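Local coordinates for protein PLP-Dependent L-Arginine Hydroxylase MppP (PDB 6C9B) that oxidises L-arginine with a pyridoxal 5'-phosphate cofactor, acting as an oxidase rather than an oxygenase, and is seen here with the product 4-hydroxy-2-ketoarginine bound, at residues B[157-165]-B[302-311]; B[110-119]-B[338-346]. All coordinates share one frame; numbering follows the deposited sequence.

Overall arrangement
Both contacts pack loops that follow strands of the large sheet against strand 309-314 and loops of the smaller sheet, within an aminotransferase-type fold. Segments 110-119 and 157-165 begin on or just after the neighbouring parallel strands 107-112 and 152-156. Contact 1 is nested inside the chain loop closed by contact 2, and their centres lie about 14 Å apart. Asn159 ties them together: OD1 is 2.8 Å from Thr114 OG1 and ND2 is 2.8 Å from Pro113 O, both probable hydrogen bonds. Each contact also borders the product pocket, through Asn160 in contact 1 and Phe115 and Asn117 in contact 2; the Asn160 side chain comes within about 3 Å of the product.

Contact 1. Residues B[157-165]-B[302-311]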
# COMPACT_ATOMS: atom_id res chain seq x y z
N THR B 157 -3.84 -4.87 20.25
CA THR B 157 -4.59 -4.33 21.38
C THR B 157 -5.15 -2.96 21.05
O THR B 157 -4.41 -2.06 20.63
CB THR B 157 -3.75 -4.26 22.66
OG1 THR B 157 -4.56 -3.67 23.70
CG2 THR B 157 -2.46 -3.43 22.47
N PRO B 158 -6.47 -2.76 21.18
CA PRO B 158 -7.51 -3.76 21.46
C PRO B 158 -7.49 -4.85 20.42
O PRO B 158 -7.21 -4.60 19.24
CB PRO B 158 -8.81 -2.96 21.42
CG PRO B 158 -8.38 -1.55 21.68
CD PRO B 158 -7.05 -1.43 20.99
N ASN B 159 -7.74 -6.08 20.84
CA ASN B 159 -7.62 -7.16 19.88
C ASN B 159 -8.79 -7.12 18.91
O ASN B 159 -9.90 -6.67 19.24
CB ASN B 159 -7.56 -8.52 20.56
CG ASN B 159 -7.00 -9.62 19.63
OD1 ASN B 159 -6.45 -9.34 18.52
ND2 ASN B 159 -7.12 -10.86 20.06
N ASN B 160 -8.51 -7.57 17.72
CA ASN B 160 -9.49 -7.84 16.67
C ASN B 160 -9.44 -9.35 16.52
O ASN B 160 -8.41 -9.87 16.08
CB ASN B 160 -9.08 -7.14 15.37
CG ASN B 160 -10.01 -7.39 14.24
OD1 ASN B 160 -11.00 -8.13 14.36
ND2 ASN B 160 -9.75 -6.72 13.14
N PRO B 161 -10.49 -10.10 16.86
CA PRO B 161 -11.90 -9.70 16.94
C PRO B 161 -12.52 -9.52 18.31
O PRO B 161 -13.71 -9.21 18.43
CB PRO B 161 -12.58 -10.87 16.22
CG PRO B 161 -11.78 -12.05 16.68
CD PRO B 161 -10.35 -11.56 16.72
N THR B 162 -11.75 -9.68 19.37
CA THR B 162 -12.34 -9.84 20.69
C THR B 162 -12.52 -8.53 21.45
O THR B 162 -13.25 -8.52 22.45
CB THR B 162 -11.46 -10.73 21.56
OG1 THR B 162 -10.25 -10.00 21.86
CG2 THR B 162 -11.14 -12.06 20.89
N GLY B 163 -11.86 -7.46 21.03
CA GLY B 163 -11.87 -6.20 21.75
C GLY B 163 -11.06 -6.17 23.02
O GLY B 163 -11.08 -5.16 23.73
N ARG B 164 -10.37 -7.25 23.37
CA ARG B 164 -9.69 -7.31 24.65
C ARG B 164 -8.53 -6.34 24.65
O ARG B 164 -7.73 -6.31 23.71
CB ARG B 164 -9.21 -8.73 24.91
CG ARG B 164 -8.96 -9.06 26.37
CD ARG B 164 -9.59 -10.41 26.73
NE ARG B 164 -9.01 -10.96 27.95
CZ ARG B 164 -8.92 -12.26 28.23
NH1 ARG B 164 -9.37 -13.19 27.39
NH2 ARG B 164 -8.35 -12.63 29.37
N VAL B 165 -8.39 -5.58 25.73
CA VAL B 165 -7.39 -4.51 25.82
C VAL B 165 -6.29 -4.96 26.77
O VAL B 165 -6.55 -5.33 27.91
CB VAL B 165 -8.02 -3.21 26.33
CG1 VAL B 165 -6.96 -2.15 26.56
CG2 VAL B 165 -9.06 -2.71 25.36
N ASP B 302 -17.73 -11.69 23.95
CA ASP B 302 -16.96 -10.54 24.42
C ASP B 302 -17.88 -9.50 25.04
O ASP B 302 -18.10 -8.42 24.46
CB ASP B 302 -16.16 -9.97 23.25
CG ASP B 302 -15.47 -11.05 22.44
OD1 ASP B 302 -14.76 -11.86 23.06
OD2 ASP B 302 -15.66 -11.09 21.21
N PRO B 303 -18.45 -9.78 26.22
CA PRO B 303 -19.48 -8.88 26.75
C PRO B 303 -18.99 -7.47 26.98
O PRO B 303 -19.80 -6.54 26.88
CB PRO B 303 -19.90 -9.55 28.08
CG PRO B 303 -18.85 -10.59 28.38
CD PRO B 303 -18.28 -10.99 27.05
N GLU B 304 -17.71 -7.27 27.27
CA GLU B 304 -17.16 -5.95 27.60
C GLU B 304 -16.52 -5.24 26.41
O GLU B 304 -15.98 -4.14 26.58
CB GLU B 304 -16.13 -6.08 28.72
CG GLU B 304 -16.66 -6.69 30.00
CD GLU B 304 -17.68 -5.80 30.70
OE1 GLU B 304 -17.35 -5.25 31.77
OE2 GLU B 304 -18.80 -5.64 30.17
N SER B 305 -16.54 -5.83 25.22
CA SER B 305 -15.87 -5.20 24.09
C SER B 305 -16.49 -3.85 23.76
O SER B 305 -17.71 -3.67 23.80
CB SER B 305 -15.94 -6.09 22.85
OG SER B 305 -15.22 -5.48 21.77
N ARG B 306 -15.62 -2.90 23.40
CA ARG B 306 -16.04 -1.61 22.86
C ARG B 306 -15.56 -1.42 21.42
O ARG B 306 -15.68 -0.31 20.88
CB ARG B 306 -15.52 -0.49 23.76
CG ARG B 306 -16.07 -0.64 25.18
CD ARG B 306 -15.67 0.46 26.10
NE ARG B 306 -16.85 0.97 26.79
CZ ARG B 306 -16.83 1.58 27.97
NH1 ARG B 306 -15.69 1.76 28.62
NH2 ARG B 306 -17.97 2.02 28.50
N SER B 307 -15.05 -2.46 20.78
CA SER B 307 -14.54 -2.30 19.43
C SER B 307 -15.68 -2.28 18.42
O SER B 307 -16.85 -2.54 18.73
CB SER B 307 -13.56 -3.43 19.11
OG SER B 307 -14.28 -4.53 18.60
N SER B 308 -15.32 -1.97 17.18
CA SER B 308 -16.30 -1.78 16.12
C SER B 308 -16.69 -3.07 15.42
O SER B 308 -17.33 -3.02 14.38
CB SER B 308 -15.76 -0.81 15.07
OG SER B 308 -14.58 -1.33 14.46
N VAL B 309 -16.29 -4.21 15.96
CA VAL B 309 -16.75 -5.50 15.46
C VAL B 309 -17.28 -6.31 16.64
O VAL B 309 -16.89 -6.09 17.79
CB VAL B 309 -15.64 -6.25 14.71
CG1 VAL B 309 -15.17 -5.43 13.51
CG2 VAL B 309 -14.42 -6.55 15.65
N GLU B 310 -18.17 -7.25 16.34
CA GLU B 310 -18.86 -8.01 17.38
C GLU B 310 -18.93 -9.47 17.00
O GLU B 310 -19.52 -9.82 15.97
CB GLU B 310 -20.28 -7.44 17.59
CG GLU B 310 -21.15 -8.19 18.57
CD GLU B 310 -20.81 -7.92 20.04
OE1 GLU B 310 -19.79 -7.26 20.33
OE2 GLU B 310 -21.57 -8.40 20.90
N ARG B 311 -18.43 -10.34 17.87
CA ARG B 311 -18.57 -11.78 17.70
C ARG B 311 -19.89 -12.26 18.27
O ARG B 311 -20.34 -11.81 19.33
CB ARG B 311 -17.43 -12.54 18.40
CG ARG B 311 -16.05 -12.24 17.85
CD ARG B 311 -15.07 -13.31 18.30
NE ARG B 311 -14.85 -13.30 19.74
CZ ARG B 311 -14.10 -14.19 20.37
NH1 ARG B 311 -13.53 -15.16 19.68
NH2 ARG B 311 -13.93 -14.13 21.69
O HOH W 1 -15.15 -7.13 19.64
O HOH W 2 -12.73 -3.05 23.28
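Thr162 and Pro161 pack on the arm of Arg311. Thr162 CG2 lies over one face of the guanidinium, offset toward its rim and 3.6 Å from Arg311 NH2, while Pro161 CG rests 3.9 Å from Arg311 CD. A bend in the arginine chain (chi3 -66°) turns its end back to Asp302. The two form a side-on salt bridge within 302-311: in the guanidinium plane, Arg311 NE hydrogen-bonds Asp302 OD2 and Arg311 NH2 hydrogen-bonds Asp302 OD1, both at 2.8 Å and through syn lone pairs. Thr162 keeps its hydroxyl for Arg164 N, in an ST turn, and for Glu134; its carbonyl O sits 3.3 Å from Asp302 CB.

Gly163 CA lies 3.4 Å from Ser305 OG, and glycine suits both this approach and the positive phi (74°).

No direct hydrogen bond joins the segments; water bridges them. One molecule bonds to Pro161 O, Val309 O and the Ser305 and Ser307 hydroxyls; another links Gly163 O to Arg306 N.

Asn160 gives ND2 to the product and the cofactor's O3. A pocket loop is thus set against the smaller sheet by an internally paired arginine and bridging water, without charge pairing across the joint.

Contact 2. Residues B[110-119]-B[338-346]; sequences LVHPTFDNIA and QFHWAEPSD. With EGV ((4S)-5-carbamimidamido-4-hydroxy-2-oxopentanoic acid), chain F.
Trp341 spreads its indole between His112 and Ala119. With CG between the backbone N and the carbonyl carbon (chi1 54°), its edge points at strand 107-112, where NE1 gives Val111 O a hydrogen bond (3.0 Å, 159°) in the indole plane, though tilted out of the carbonyl plane. The small Ala119 CB (3.7 Å from Trp341 CG) and Leu110 CD2 lie on one face. On the opposite face His112 stands edge-on, its centroid 4.6 Å from that of the five-membered ring.

His112 is extended (chi1 -179°), which carries its ring into the turn at 340-343. Ala342 CB covers one face as a CH-pi contact, the edge of His340 approaches in an offset T-shaped pair, and ND1 bonds to Glu133. Pro113 sets CB over the His340 ring, 3.7 Å from its centroid.

Thr114 N donates to Phe339 O at 3.1 Å. Phe115 turns one ring face to the product, its CZ 3.0 Å from EGV O13. Asp116, a magnesium ligand in another structure but metal-free in this chain, packs CB 3.2 Å from Gln338 O while OD2 accepts from Leu11 N.

Perpendicular aromatic packing and two bonds to backbone carbonyls therefore fix the 338-346 loop beside the pocket-lining loop at 113-115.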
# COMPACT_ATOMS: atom_id res chain seq x y z
N LEU B 110 2.57 -14.82 19.00
CA LEU B 110 1.49 -14.00 18.47
C LEU B 110 0.19 -14.30 19.18
O LEU B 110 -0.16 -15.47 19.39
CB LEU B 110 1.31 -14.25 16.97
CG LEU B 110 0.18 -13.53 16.27
CD1 LEU B 110 0.33 -12.02 16.31
CD2 LEU B 110 0.14 -13.96 14.84
N VAL B 111 -0.52 -13.25 19.58
CA VAL B 111 -1.81 -13.46 20.25
C VAL B 111 -2.77 -14.21 19.33
O VAL B 111 -2.77 -14.03 18.10
CB VAL B 111 -2.40 -12.12 20.72
CG1 VAL B 111 -2.71 -11.18 19.54
CG2 VAL B 111 -3.65 -12.36 21.56
N HIS B 112 -3.57 -15.09 19.92
CA HIS B 112 -4.45 -15.98 19.19
C HIS B 112 -5.78 -15.98 19.93
O HIS B 112 -5.81 -16.23 21.14
CB HIS B 112 -3.84 -17.38 19.14
CG HIS B 112 -4.66 -18.38 18.40
ND1 HIS B 112 -5.39 -19.37 19.03
CD2 HIS B 112 -4.84 -18.57 17.07
CE1 HIS B 112 -6.00 -20.11 18.11
NE2 HIS B 112 -5.68 -19.65 16.92
N PRO B 113 -6.91 -15.69 19.26
CA PRO B 113 -7.07 -15.30 17.87
C PRO B 113 -6.62 -13.88 17.63
O PRO B 113 -6.44 -13.10 18.58
CB PRO B 113 -8.57 -15.44 17.65
CG PRO B 113 -9.13 -15.01 19.00
CD PRO B 113 -8.19 -15.64 20.00
N THR B 114 -6.43 -13.52 16.36
CA THR B 114 -6.24 -12.13 15.98
C THR B 114 -6.55 -12.02 14.49
O THR B 114 -6.83 -13.02 13.82
CB THR B 114 -4.84 -11.61 16.36
OG1 THR B 114 -4.86 -10.17 16.42
CG2 THR B 114 -3.76 -12.07 15.42
N PHE B 115 -6.53 -10.80 13.98
CA PHE B 115 -6.81 -10.57 12.57
C PHE B 115 -5.81 -11.36 11.72
O PHE B 115 -4.59 -11.28 11.95
CB PHE B 115 -6.74 -9.07 12.28
CG PHE B 115 -6.84 -8.73 10.83
CD1 PHE B 115 -7.72 -9.40 10.00
CD2 PHE B 115 -6.05 -7.72 10.30
CE1 PHE B 115 -7.81 -9.08 8.64
CE2 PHE B 115 -6.14 -7.38 8.96
CZ PHE B 115 -7.02 -8.07 8.13
N ASP B 116 -6.31 -12.15 10.78
CA ASP B 116 -5.50 -13.24 10.26
C ASP B 116 -4.39 -12.75 9.36
O ASP B 116 -3.39 -13.48 9.18
CB ASP B 116 -6.35 -14.33 9.55
CG ASP B 116 -7.06 -13.86 8.25
OD1 ASP B 116 -7.18 -12.65 8.00
OD2 ASP B 116 -7.49 -14.75 7.48
N ASN B 117 -4.45 -11.52 8.85
CA ASN B 117 -3.39 -11.17 7.93
C ASN B 117 -2.09 -10.90 8.68
O ASN B 117 -1.02 -11.03 8.07
CB ASN B 117 -3.81 -10.02 7.01
CG ASN B 117 -3.62 -8.69 7.60
OD1 ASN B 117 -3.62 -8.52 8.81
ND2 ASN B 117 -3.48 -7.70 6.72
N ILE B 118 -2.14 -10.61 9.99
CA ILE B 118 -0.91 -10.52 10.78
C ILE B 118 -0.16 -11.84 10.71
O ILE B 118 1.04 -11.89 10.39
CB ILE B 118 -1.22 -10.12 12.24
CG1 ILE B 118 -1.79 -8.70 12.32
CG2 ILE B 118 0.04 -10.17 13.09
CD1 ILE B 118 -2.47 -8.38 13.64
N ALA B 119 -0.88 -12.94 10.99
CA ALA B 119 -0.27 -14.26 10.93
C ALA B 119 0.19 -14.58 9.53
O ALA B 119 1.27 -15.15 9.34
CB ALA B 119 -1.28 -15.33 11.40
N GLN B 338 -11.13 -18.22 10.71
CA GLN B 338 -9.77 -17.86 10.31
C GLN B 338 -9.09 -16.84 11.21
O GLN B 338 -7.88 -16.64 11.06
CB GLN B 338 -9.79 -17.39 8.88
CG GLN B 338 -9.75 -18.60 7.94
CD GLN B 338 -10.45 -18.37 6.62
OE1 GLN B 338 -11.46 -17.68 6.55
NE2 GLN B 338 -9.89 -18.95 5.56
N PHE B 339 -9.81 -16.20 12.14
CA PHE B 339 -9.12 -15.46 13.20
C PHE B 339 -8.34 -16.38 14.11
O PHE B 339 -7.39 -15.95 14.77
CB PHE B 339 -10.12 -14.69 14.06
CG PHE B 339 -10.85 -13.60 13.34
CD1 PHE B 339 -10.28 -12.35 13.15
CD2 PHE B 339 -12.14 -13.81 12.90
CE1 PHE B 339 -10.96 -11.35 12.49
CE2 PHE B 339 -12.84 -12.81 12.24
CZ PHE B 339 -12.25 -11.58 12.04
N HIS B 340 -8.74 -17.65 14.17
CA HIS B 340 -8.05 -18.63 15.01
C HIS B 340 -7.01 -19.32 14.14
O HIS B 340 -7.12 -20.48 13.74
CB HIS B 340 -9.05 -19.59 15.62
CG HIS B 340 -10.07 -18.90 16.46
ND1 HIS B 340 -9.96 -18.78 17.83
CD2 HIS B 340 -11.19 -18.22 16.11
CE1 HIS B 340 -10.99 -18.10 18.29
NE2 HIS B 340 -11.74 -17.73 17.26
N TRP B 341 -5.97 -18.53 13.87
CA TRP B 341 -5.00 -18.83 12.83
C TRP B 341 -4.15 -20.05 13.18
O TRP B 341 -3.53 -20.63 12.29
CB TRP B 341 -4.13 -17.59 12.58
CG TRP B 341 -3.49 -17.05 13.83
CD1 TRP B 341 -3.93 -16.01 14.61
CD2 TRP B 341 -2.28 -17.54 14.45
NE1 TRP B 341 -3.09 -15.84 15.71
CE2 TRP B 341 -2.06 -16.75 15.62
CE3 TRP B 341 -1.38 -18.56 14.14
CZ2 TRP B 341 -0.97 -16.97 16.48
CZ3 TRP B 341 -0.28 -18.76 14.98
CH2 TRP B 341 -0.10 -17.97 16.14
N ALA B 342 -4.14 -20.48 14.43
CA ALA B 342 -3.43 -21.69 14.84
C ALA B 342 -4.36 -22.90 15.02
O ALA B 342 -3.87 -24.03 15.04
CB ALA B 342 -2.67 -21.45 16.14
N GLU B 343 -5.66 -22.68 15.16
CA GLU B 343 -6.61 -23.75 15.43
C GLU B 343 -7.98 -23.28 14.95
O GLU B 343 -8.80 -22.84 15.76
CB GLU B 343 -6.65 -24.11 16.91
CG GLU B 343 -7.36 -25.42 17.19
CD GLU B 343 -6.52 -26.62 16.76
OE1 GLU B 343 -5.60 -27.00 17.52
OE2 GLU B 343 -6.75 -27.13 15.66
N PRO B 344 -8.25 -23.34 13.65
CA PRO B 344 -9.46 -22.68 13.13
C PRO B 344 -10.74 -23.24 13.70
O PRO B 344 -11.74 -22.50 13.78
CB PRO B 344 -9.37 -22.89 11.62
CG PRO B 344 -8.19 -23.80 11.39
CD PRO B 344 -7.30 -23.68 12.57
N SER B 345 -10.76 -24.51 14.11
CA SER B 345 -11.98 -25.07 14.69
C SER B 345 -12.41 -24.34 15.96
O SER B 345 -13.60 -24.37 16.30
CB SER B 345 -11.77 -26.57 14.96
OG SER B 345 -10.78 -26.76 15.96
N ASP B 346 -11.49 -23.62 16.63
CA ASP B 346 -11.86 -22.81 17.79
C ASP B 346 -12.93 -21.78 17.43
O ASP B 346 -13.70 -21.36 18.29
CB ASP B 346 -10.63 -22.09 18.36
CG ASP B 346 -9.66 -23.02 19.13
OD1 ASP B 346 -9.94 -24.22 19.32
OD2 ASP B 346 -8.60 -22.50 19.54
C10 EGV F . -11.24 -6.41 9.33
C02 EGV F . -8.54 -5.79 5.11
C03 EGV F . -6.37 -6.97 4.71
C06 EGV F . -8.63 -5.49 6.59
C07 EGV F . -9.74 -6.39 7.17
C09 EGV F . -9.85 -6.32 8.72
N01 EGV F . -7.79 -7.01 4.82
N04 EGV F . -5.65 -8.15 4.42
N05 EGV F . -5.73 -5.83 4.91
O08 EGV F . -8.96 -4.17 6.78
O11 EGV F . -11.33 -6.19 10.52
O12 EGV F . -12.25 -6.70 8.64
O13 EGV F . -8.88 -6.19 9.45